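Long-range contact in DBF2 kinase activator protein MOB1 (Saccharomyces cerevisiae, PDB 2HJN), which activates the protein kinase DBF2, binding it so that CDC15 can phosphorylate it in late anaphase, a step of the mitotic exit network: residues F24-S29 with Q89-Y94. Numbering follows the deposited sequence.
Sequences FNYTPS and QINMLY
Y26 lays its side chain against helix 75-97, meeting Y94 at its base and N91 at its tip. Its CG is anti to the backbone N (chi1 174°), which starts the side chain toward the helix. CB of Y26 lies 3.9 Å from CD2 of Y94. One step out, CD2 of Y26 meets CD2 of Y94 at 3.8 Å. The two rings cross obliquely, with planes 78° apart. CE2 of Y26 then passes CB of Y94 and comes within 3.5 Å of OD1 of N91. At the tip, OH of Y26 donates a hydrogen bond of 2.6 Å to OD1 of N91. The hydroxyl lies in the plane of the carbonyl, and OD1 itself sits at the edge of the Y26 ring, near its plane. The same hydroxyl also bonds R141 of helix 132-147. This is packing of an N-terminal loop, the one between strand 4-6 and helix 49-58, onto a long helix of the Mob1/phocein fold. Y94 also touches C101 and H183, two of the four zinc ligands, so the residue that packs on Y26 also packs on the zinc site. OD1 of N91 accepts a second hydrogen bond, from the backbone N of S29 at 3.1 Å. That donor is tilted 25° from the carbonyl plane. One side-chain oxygen thus holds the loop at two points. CB of P28 rests 3.5 Å from OD1 of N91, between the two donors in sequence. An alanine in place of N91 would probably leave the hydroxyl of Y26 and the N-H of S29 without their shared acceptor and open a gap beside P28. The carbonyl of S29 bonds Y87, an earlier residue of the same helix, while its OG turns to Q144 of helix 132-147.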
ATOM      1  N   PHE A  24     -15.265 -11.466  -1.504  1.00 32.23           N
ATOM      2  CA  PHE A  24     -14.465 -12.298  -2.401  1.00 30.37           C
ATOM      3  C   PHE A  24     -13.341 -11.556  -3.138  1.00 28.21           C
ATOM      4  O   PHE A  24     -12.884 -12.066  -4.162  1.00 28.56           O
ATOM      5  CB  PHE A  24     -15.388 -13.062  -3.386  1.00 31.14           C
ATOM      6  CG  PHE A  24     -16.536 -13.783  -2.696  1.00 32.18           C
ATOM      7  CD1 PHE A  24     -16.295 -14.934  -1.930  1.00 32.85           C
ATOM      8  CD2 PHE A  24     -17.837 -13.281  -2.779  1.00 33.69           C
ATOM      9  CE1 PHE A  24     -17.343 -15.581  -1.236  1.00 37.19           C
ATOM     10  CE2 PHE A  24     -18.902 -13.919  -2.115  1.00 32.81           C
ATOM     11  CZ  PHE A  24     -18.655 -15.064  -1.344  1.00 35.19           C
ATOM     12  N   ASN A  25     -12.891 -10.406  -2.599  1.00 24.63           N
ATOM     13  CA  ASN A  25     -11.645  -9.733  -2.993  1.00 22.26           C
ATOM     14  C   ASN A  25     -10.410 -10.375  -2.343  1.00 20.12           C
ATOM     15  O   ASN A  25     -10.505 -11.009  -1.309  1.00 19.85           O
ATOM     16  CB  ASN A  25     -11.667  -8.233  -2.603  1.00 21.63           C
ATOM     17  CG  ASN A  25     -12.878  -7.504  -3.117  1.00 25.42           C
ATOM     18  OD1 ASN A  25     -13.572  -7.960  -4.043  1.00 27.29           O
ATOM     19  ND2 ASN A  25     -13.172  -6.365  -2.489  1.00 27.52           N
ATOM     20  N   TYR A  26      -9.234 -10.141  -2.917  1.00 18.26           N
ATOM     21  CA  TYR A  26      -7.973 -10.617  -2.350  1.00 15.07           C
ATOM     22  C   TYR A  26      -7.805 -10.103  -0.893  1.00 14.98           C
ATOM     23  O   TYR A  26      -8.032  -8.916  -0.634  1.00 12.82           O
ATOM     24  CB  TYR A  26      -6.798 -10.144  -3.228  1.00 13.69           C
ATOM     25  CG  TYR A  26      -5.439 -10.479  -2.621  1.00 14.34           C
ATOM     26  CD1 TYR A  26      -5.043 -11.811  -2.450  1.00 13.63           C
ATOM     27  CD2 TYR A  26      -4.575  -9.477  -2.161  1.00 11.58           C
ATOM     28  CE1 TYR A  26      -3.805 -12.148  -1.838  1.00 13.28           C
ATOM     29  CE2 TYR A  26      -3.311  -9.823  -1.558  1.00 13.02           C
ATOM     30  CZ  TYR A  26      -2.959 -11.146  -1.400  1.00 14.01           C
ATOM     31  OH  TYR A  26      -1.752 -11.523  -0.841  1.00 16.66           O
ATOM     32  N   THR A  27      -7.514 -11.043   0.030  1.00 15.09           N
ATOM     33  CA  THR A  27      -7.095 -10.739   1.423  1.00 15.92           C
ATOM     34  C   THR A  27      -5.555 -10.703   1.598  1.00 14.77           C
ATOM     35  O   THR A  27      -4.869 -11.706   1.434  1.00 14.97           O
ATOM     36  CB  THR A  27      -7.740 -11.734   2.461  1.00 17.34           C
ATOM     37  OG1 THR A  27      -9.159 -11.775   2.260  1.00 19.00           O
ATOM     38  CG2 THR A  27      -7.476 -11.265   3.918  1.00 16.98           C
ATOM     39  N   PRO A  28      -4.983  -9.513   1.914  1.00 15.11           N
ATOM     40  CA  PRO A  28      -3.529  -9.524   2.078  1.00 14.08           C
ATOM     41  C   PRO A  28      -3.051 -10.314   3.304  1.00 15.38           C
ATOM     42  O   PRO A  28      -3.795 -10.491   4.254  1.00 14.86           O
ATOM     43  CB  PRO A  28      -3.168  -8.010   2.142  1.00 15.12           C
ATOM     44  CG  PRO A  28      -4.417  -7.280   1.507  1.00 14.06           C
ATOM     45  CD  PRO A  28      -5.550  -8.159   2.059  1.00 14.88           C
ATOM     46  N   SER A  29      -1.848 -10.871   3.225  1.00 14.64           N
ATOM     47  CA  SER A  29      -1.132 -11.487   4.325  1.00 15.64           C
ATOM     48  C   SER A  29       0.375 -11.266   4.095  1.00 15.82           C
ATOM     49  O   SER A  29       0.936 -11.713   3.106  1.00 17.07           O
ATOM     50  CB  SER A  29      -1.379 -13.008   4.437  1.00 16.28           C
ATOM     51  OG  SER A  29      -0.644 -13.586   5.535  1.00 14.73           O
ATOM     52  N   GLN A  89       6.310  -7.304  -1.516  1.00 12.20           N
ATOM     53  CA  GLN A  89       6.022  -6.122  -2.360  1.00 14.74           C
ATOM     54  C   GLN A  89       4.719  -6.311  -3.170  1.00 13.66           C
ATOM     55  O   GLN A  89       3.898  -5.367  -3.314  1.00 13.31           O
ATOM     56  CB  GLN A  89       7.244  -5.818  -3.285  1.00 13.36           C
ATOM     57  CG  GLN A  89       8.517  -5.422  -2.459  1.00 18.08           C
ATOM     58  CD  GLN A  89       9.758  -5.271  -3.294  1.00 21.44           C
ATOM     59  OE1 GLN A  89       9.671  -4.955  -4.482  1.00 29.73           O
ATOM     60  NE2 GLN A  89      10.950  -5.492  -2.676  1.00 28.63           N
ATOM     61  N   ILE A  90       4.485  -7.527  -3.678  1.00 14.49           N
ATOM     62  CA  ILE A  90       3.276  -7.803  -4.542  1.00 12.71           C
ATOM     63  C   ILE A  90       2.018  -7.828  -3.648  1.00 12.80           C
ATOM     64  O   ILE A  90       0.991  -7.256  -3.980  1.00 12.31           O
ATOM     65  CB  ILE A  90       3.440  -9.121  -5.325  1.00 11.72           C
ATOM     66  CG1 ILE A  90       4.462  -8.969  -6.442  1.00 16.01           C
ATOM     67  CG2 ILE A  90       2.110  -9.562  -5.937  1.00 15.68           C
ATOM     68  CD1 ILE A  90       5.019 -10.386  -6.952  1.00 14.98           C
ATOM     69  N   ASN A  91       2.149  -8.435  -2.472  1.00 12.44           N
ATOM     70  CA  ASN A  91       1.137  -8.356  -1.423  1.00 13.19           C
ATOM     71  C   ASN A  91       0.743  -6.905  -1.057  1.00 13.73           C
ATOM     72  O   ASN A  91      -0.468  -6.594  -0.988  1.00 15.32           O
ATOM     73  CB  ASN A  91       1.603  -9.105  -0.135  1.00 10.29           C
ATOM     74  CG  ASN A  91       0.509  -9.183   0.894  1.00 12.96           C
ATOM     75  OD1 ASN A  91      -0.549  -9.812   0.653  1.00 13.07           O
ATOM     76  ND2 ASN A  91       0.718  -8.533   2.050  1.00 11.98           N
HETATM   77  N   MSE A  92       1.738  -6.031  -0.852  1.00 14.03           N
HETATM   78  CA  MSE A  92       1.467  -4.618  -0.532  1.00 14.20           C
HETATM   79  C   MSE A  92       0.803  -3.900  -1.713  1.00 13.20           C
HETATM   80  O   MSE A  92      -0.183  -3.154  -1.531  1.00 11.75           O
HETATM   81  CB  MSE A  92       2.755  -3.894  -0.057  1.00 16.08           C
HETATM   82  CG  MSE A  92       2.569  -2.340   0.161  1.00 14.73           C
HETATM   83 SE   MSE A  92       2.695  -1.334  -1.522  1.00 20.80          SE
HETATM   84  CE  MSE A  92       4.593  -1.700  -1.770  1.00 20.94           C
ATOM     85  N   LEU A  93       1.278  -4.175  -2.924  1.00 12.19           N
ATOM     86  CA  LEU A  93       0.714  -3.550  -4.134  1.00 12.01           C
ATOM     87  C   LEU A  93      -0.712  -4.049  -4.468  1.00 12.05           C
ATOM     88  O   LEU A  93      -1.591  -3.250  -4.761  1.00 12.77           O
ATOM     89  CB  LEU A  93       1.673  -3.711  -5.308  1.00 13.67           C
ATOM     90  CG  LEU A  93       2.979  -2.872  -5.255  1.00 11.98           C
ATOM     91  CD1 LEU A  93       3.984  -3.491  -6.210  1.00 16.26           C
ATOM     92  CD2 LEU A  93       2.785  -1.371  -5.585  1.00 14.18           C
ATOM     93  N   TYR A  94      -0.972  -5.356  -4.372  1.00 12.56           N
ATOM     94  CA  TYR A  94      -2.377  -5.855  -4.577  1.00 12.30           C
ATOM     95  C   TYR A  94      -3.304  -5.376  -3.508  1.00 11.85           C
ATOM     96  O   TYR A  94      -4.457  -4.993  -3.761  1.00 13.68           O
ATOM     97  CB  TYR A  94      -2.439  -7.389  -4.752  1.00 11.48           C
ATOM     98  CG  TYR A  94      -3.368  -7.808  -5.858  1.00 12.82           C
ATOM     99  CD1 TYR A  94      -2.877  -8.103  -7.124  1.00 12.41           C
ATOM    100  CD2 TYR A  94      -4.741  -7.881  -5.660  1.00 11.96           C
ATOM    101  CE1 TYR A  94      -3.731  -8.457  -8.162  1.00 14.22           C
ATOM    102  CE2 TYR A  94      -5.631  -8.265  -6.712  1.00 13.58           C
ATOM    103  CZ  TYR A  94      -5.108  -8.544  -7.949  1.00 12.16           C
ATOM    104  OH  TYR A  94      -5.928  -8.922  -8.974  1.00 12.64           O
TER